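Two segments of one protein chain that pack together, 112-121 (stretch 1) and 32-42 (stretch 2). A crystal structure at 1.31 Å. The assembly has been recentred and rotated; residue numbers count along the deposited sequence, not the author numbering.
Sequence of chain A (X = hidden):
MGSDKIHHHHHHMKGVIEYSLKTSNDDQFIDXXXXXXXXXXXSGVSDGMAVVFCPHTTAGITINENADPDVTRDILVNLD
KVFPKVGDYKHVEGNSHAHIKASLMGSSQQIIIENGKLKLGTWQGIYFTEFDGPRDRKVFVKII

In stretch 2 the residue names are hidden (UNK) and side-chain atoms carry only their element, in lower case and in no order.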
# COMPACT_ATOMS: atom_id res chain seq x y z
N ILE A 112 9.16 -5.74 -9.84
CA ILE A 112 9.31 -6.65 -10.95
C ILE A 112 10.78 -6.93 -11.15
O ILE A 112 11.64 -6.02 -11.02
CB ILE A 112 8.73 -6.02 -12.21
CG1 ILE A 112 7.21 -5.87 -12.07
CG2 ILE A 112 9.04 -6.88 -13.45
CD1 ILE A 112 6.58 -4.78 -13.02
N ILE A 113 11.08 -8.19 -11.45
CA ILE A 113 12.40 -8.62 -11.86
C ILE A 113 12.34 -8.90 -13.35
O ILE A 113 11.49 -9.70 -13.79
CB ILE A 113 12.86 -9.87 -11.10
CG1 ILE A 113 12.89 -9.62 -9.59
CG2 ILE A 113 14.22 -10.33 -11.59
CD1 ILE A 113 12.93 -10.91 -8.78
N GLU A 114 13.18 -8.23 -14.11
CA GLU A 114 13.23 -8.39 -15.57
C GLU A 114 14.69 -8.45 -15.99
O GLU A 114 15.47 -7.59 -15.58
CB GLU A 114 12.56 -7.18 -16.22
CG GLU A 114 12.45 -7.27 -17.74
CD GLU A 114 11.86 -6.00 -18.31
OE1 GLU A 114 12.48 -4.91 -18.18
OE2 GLU A 114 10.75 -6.08 -18.87
N ASN A 115 15.05 -9.45 -16.79
CA ASN A 115 16.44 -9.61 -17.18
C ASN A 115 17.39 -9.70 -16.00
O ASN A 115 18.52 -9.20 -16.05
CB ASN A 115 16.88 -8.51 -18.14
CG ASN A 115 16.08 -8.53 -19.41
OD1 ASN A 115 15.85 -9.59 -19.99
ND2 ASN A 115 15.63 -7.36 -19.84
N GLY A 116 16.91 -10.34 -14.93
CA GLY A 116 17.71 -10.55 -13.74
C GLY A 116 17.99 -9.30 -12.92
O GLY A 116 18.86 -9.35 -12.05
N LYS A 117 17.25 -8.21 -13.19
CA LYS A 117 17.43 -6.92 -12.54
C LYS A 117 16.10 -6.41 -11.99
O LYS A 117 15.04 -6.61 -12.58
CB LYS A 117 17.97 -5.87 -13.53
CG LYS A 117 19.38 -6.17 -14.06
CD LYS A 117 19.71 -5.29 -15.27
CE LYS A 117 19.40 -6.02 -16.59
NZ LYS A 117 19.33 -5.11 -17.80
N LEU A 118 16.16 -5.72 -10.86
CA LEU A 118 14.96 -5.04 -10.32
C LEU A 118 14.56 -3.94 -11.27
O LEU A 118 15.37 -3.07 -11.60
CB LEU A 118 15.26 -4.44 -8.95
CG LEU A 118 15.57 -5.45 -7.85
CD1 LEU A 118 16.18 -4.72 -6.64
CD2 LEU A 118 14.27 -6.19 -7.47
N LYS A 119 13.30 -3.97 -11.71
CA LYS A 119 12.81 -3.00 -12.68
C LYS A 119 12.32 -1.74 -11.98
O LYS A 119 11.12 -1.53 -11.75
CB LYS A 119 11.69 -3.58 -13.50
CG LYS A 119 11.52 -2.91 -14.87
CD LYS A 119 10.34 -3.56 -15.61
CE LYS A 119 9.95 -2.77 -16.85
NZ LYS A 119 11.12 -2.57 -17.74
N LEU A 120 13.26 -0.90 -11.62
CA LEU A 120 13.00 0.33 -10.87
C LEU A 120 13.22 1.53 -11.78
O LEU A 120 14.03 1.47 -12.72
CB LEU A 120 13.94 0.43 -9.65
CG LEU A 120 13.66 -0.61 -8.56
CD1 LEU A 120 14.83 -0.85 -7.66
CD2 LEU A 120 12.44 -0.18 -7.74
N GLY A 121 12.52 2.61 -11.46
CA GLY A 121 12.67 3.85 -12.20
C GLY A 121 13.89 4.65 -11.78
O GLY A 121 14.69 4.21 -10.96
N UNK A 32 17.25 -0.24 1.40
CA UNK A 32 17.53 -1.67 1.36
C UNK A 32 17.54 -2.23 -0.05
O UNK A 32 17.53 -3.46 -0.25
c UNK A 32 14.10 -3.18 2.55
c UNK A 32 16.80 -2.05 3.70
c UNK A 32 15.08 -2.22 1.88
c UNK A 32 16.56 -2.46 2.26
N UNK A 33 17.64 -1.37 -1.05
CA UNK A 33 17.60 -1.81 -2.45
C UNK A 33 18.66 -2.87 -2.73
O UNK A 33 18.37 -3.89 -3.36
c UNK A 33 17.56 -1.03 -4.84
o UNK A 33 16.90 0.45 -3.09
c UNK A 33 17.80 -0.63 -3.43
N UNK A 34 19.89 -2.69 -2.23
CA UNK A 34 20.94 -3.66 -2.53
C UNK A 34 20.73 -5.00 -1.83
O UNK A 34 21.15 -6.03 -2.34
n UNK A 34 24.24 -4.65 -1.91
c UNK A 34 23.42 -4.04 -2.79
c UNK A 34 22.34 -3.15 -2.21
o UNK A 34 23.48 -4.23 -4.02
N UNK A 35 20.07 -5.00 -0.67
CA UNK A 35 19.71 -6.24 0.01
C UNK A 35 18.72 -6.99 -0.85
O UNK A 35 18.78 -8.23 -0.97
c UNK A 35 19.14 -5.98 1.40
c UNK A 35 21.38 -5.74 2.57
c UNK A 35 19.27 -4.99 3.70
c UNK A 35 20.01 -5.17 2.36
N UNK A 36 17.80 -6.27 -1.48
CA UNK A 36 16.86 -6.92 -2.40
C UNK A 36 17.58 -7.41 -3.68
O UNK A 36 17.35 -8.54 -4.12
c UNK A 36 14.59 -6.63 -3.55
c UNK A 36 15.66 -5.99 -2.69
c UNK A 36 15.07 -5.53 -1.35
N UNK A 37 18.49 -6.60 -4.23
CA UNK A 37 19.23 -7.06 -5.41
C UNK A 37 20.01 -8.32 -5.10
O UNK A 37 20.09 -9.23 -5.92
c UNK A 37 20.18 -5.96 -5.88
c UNK A 37 22.86 -5.59 -8.57
c UNK A 37 22.03 -5.26 -7.35
c UNK A 37 21.13 -6.39 -6.96
n UNK A 37 23.91 -6.53 -8.20
N UNK A 38 20.63 -8.37 -3.93
CA UNK A 38 21.40 -9.58 -3.56
C UNK A 38 20.50 -10.81 -3.52
O UNK A 38 20.92 -11.88 -3.98
c UNK A 38 23.35 -8.52 -2.34
n UNK A 38 25.28 -9.06 0.95
c UNK A 38 23.93 -8.17 -0.99
c UNK A 38 22.13 -9.40 -2.22
c UNK A 38 24.47 -9.38 -0.30
N UNK A 39 19.30 -10.69 -2.98
CA UNK A 39 18.37 -11.80 -2.97
C UNK A 39 17.99 -12.24 -4.39
O UNK A 39 17.96 -13.42 -4.68
c UNK A 39 17.15 -11.44 -2.20
N UNK A 40 17.75 -11.29 -5.28
CA UNK A 40 17.51 -11.61 -6.69
C UNK A 40 18.68 -12.38 -7.28
O UNK A 40 18.54 -13.46 -7.90
c UNK A 40 17.23 -10.32 -7.52
c UNK A 40 17.13 -10.63 -9.02
c UNK A 40 15.94 -9.61 -7.03
N UNK A 41 19.87 -11.83 -7.10
CA UNK A 41 21.08 -12.45 -7.64
C UNK A 41 21.27 -13.89 -7.08
O UNK A 41 21.54 -14.83 -7.83
o UNK A 41 23.05 -9.30 -7.74
c UNK A 41 22.29 -10.23 -8.10
c UNK A 41 22.32 -11.58 -7.36
o UNK A 41 21.52 -10.09 -9.07
N UNK A 42 21.08 -14.07 -5.79
CA UNK A 42 21.15 -15.42 -5.19
C UNK A 42 20.14 -16.40 -5.80
O UNK A 42 20.44 -17.59 -5.99
c UNK A 42 22.07 -15.59 -2.80
o UNK A 42 20.99 -15.14 -0.73
c UNK A 42 21.63 -15.98 -1.40
o UNK A 42 21.88 -17.13 -0.98
c UNK A 42 20.90 -15.34 -3.68
O HOH W 1 20.50 -11.47 -11.30
O HOH W 2 20.22 -7.93 -10.08

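Position 32 carries four side-chain carbons, forked at the first, with one arm two carbons long; they are out of reach of stretch 1. Branching at CB with a longer arm identifies Ile32, at the N-cap position.

Position 33 has one carbon bearing an oxygen and a carbon. Its terminal carbon lies 3.9 Å from CD1 of Leu120. The three heavy atoms would fit valine by shape, but the oxygen makes this Thr33.

Position 34 has two carbons, the second carrying one oxygen and one nitrogen, and CA-to-CB points away from stretch 1. The carboxamide defines Asn34.

Position 35 shows four carbons forked at the second, out of reach of the strands: Leu35.

At position 36 one carbon carries two more, and CA-to-CB points toward stretch 1. One branch carbon sits 4.0 Å from Leu118 CD2. This is Val36, with chi1 at t.

Position 37 is four carbons in a row ending in nitrogen. Its CB lies 4.3 Å from Leu118 CD1, but the end of the chain leads away from stretch 1. The unbranched amine chain is Lys37.

Position 38 repeats that pattern, four carbons and a terminal nitrogen, without touching stretch 1: Lys38.

Position 39 has a single carbon, hence Ala39, buried yet out of reach of stretch 1.

Position 40 is again one carbon carrying two. One branch approaches Ile113 CD1 to 3.7 Å and Leu118 CD2 to 3.8 Å; the other lies 3.7 Å from Gly116 O. The fork at CB with equal arms gives Val40, and these contacts belong to CG2 and CG1 respectively.

Position 41 has two carbons, the second carrying two oxygens, one of which lies 4.1 Å from Gly116 O; the carboxylate on a short chain is Asp41. Its OD2 accepts a hydrogen bond from Lys37 NZ at 2.9 Å, within a salt bridge one helical turn long.

Position 42 has three carbons, the third carrying two oxygens, and makes no contact with stretch 1: Glu42.

The contact buries 297 Å² and contains no direct hydrogen bond between the stretches. Leu118 reaches across Thr33, Val36, Lys37 and Val40, its CD1 lying 4.0 Å from Thr33 O and 3.8 Å from Lys37 N; CG2 of Val40 packs against both Ile113 and Leu118. At the polar edge, waters bridge Gly116 O and Asp41 OD1: water 2 donates to Asp41 OD1 at 2.7 Å and to Gly116 O at 2.8 Å. Helix and hairpin thus join through apolar packing, with hydration at the turn.

Stretch 2, residues 32-42: ITNLVKKAVDE
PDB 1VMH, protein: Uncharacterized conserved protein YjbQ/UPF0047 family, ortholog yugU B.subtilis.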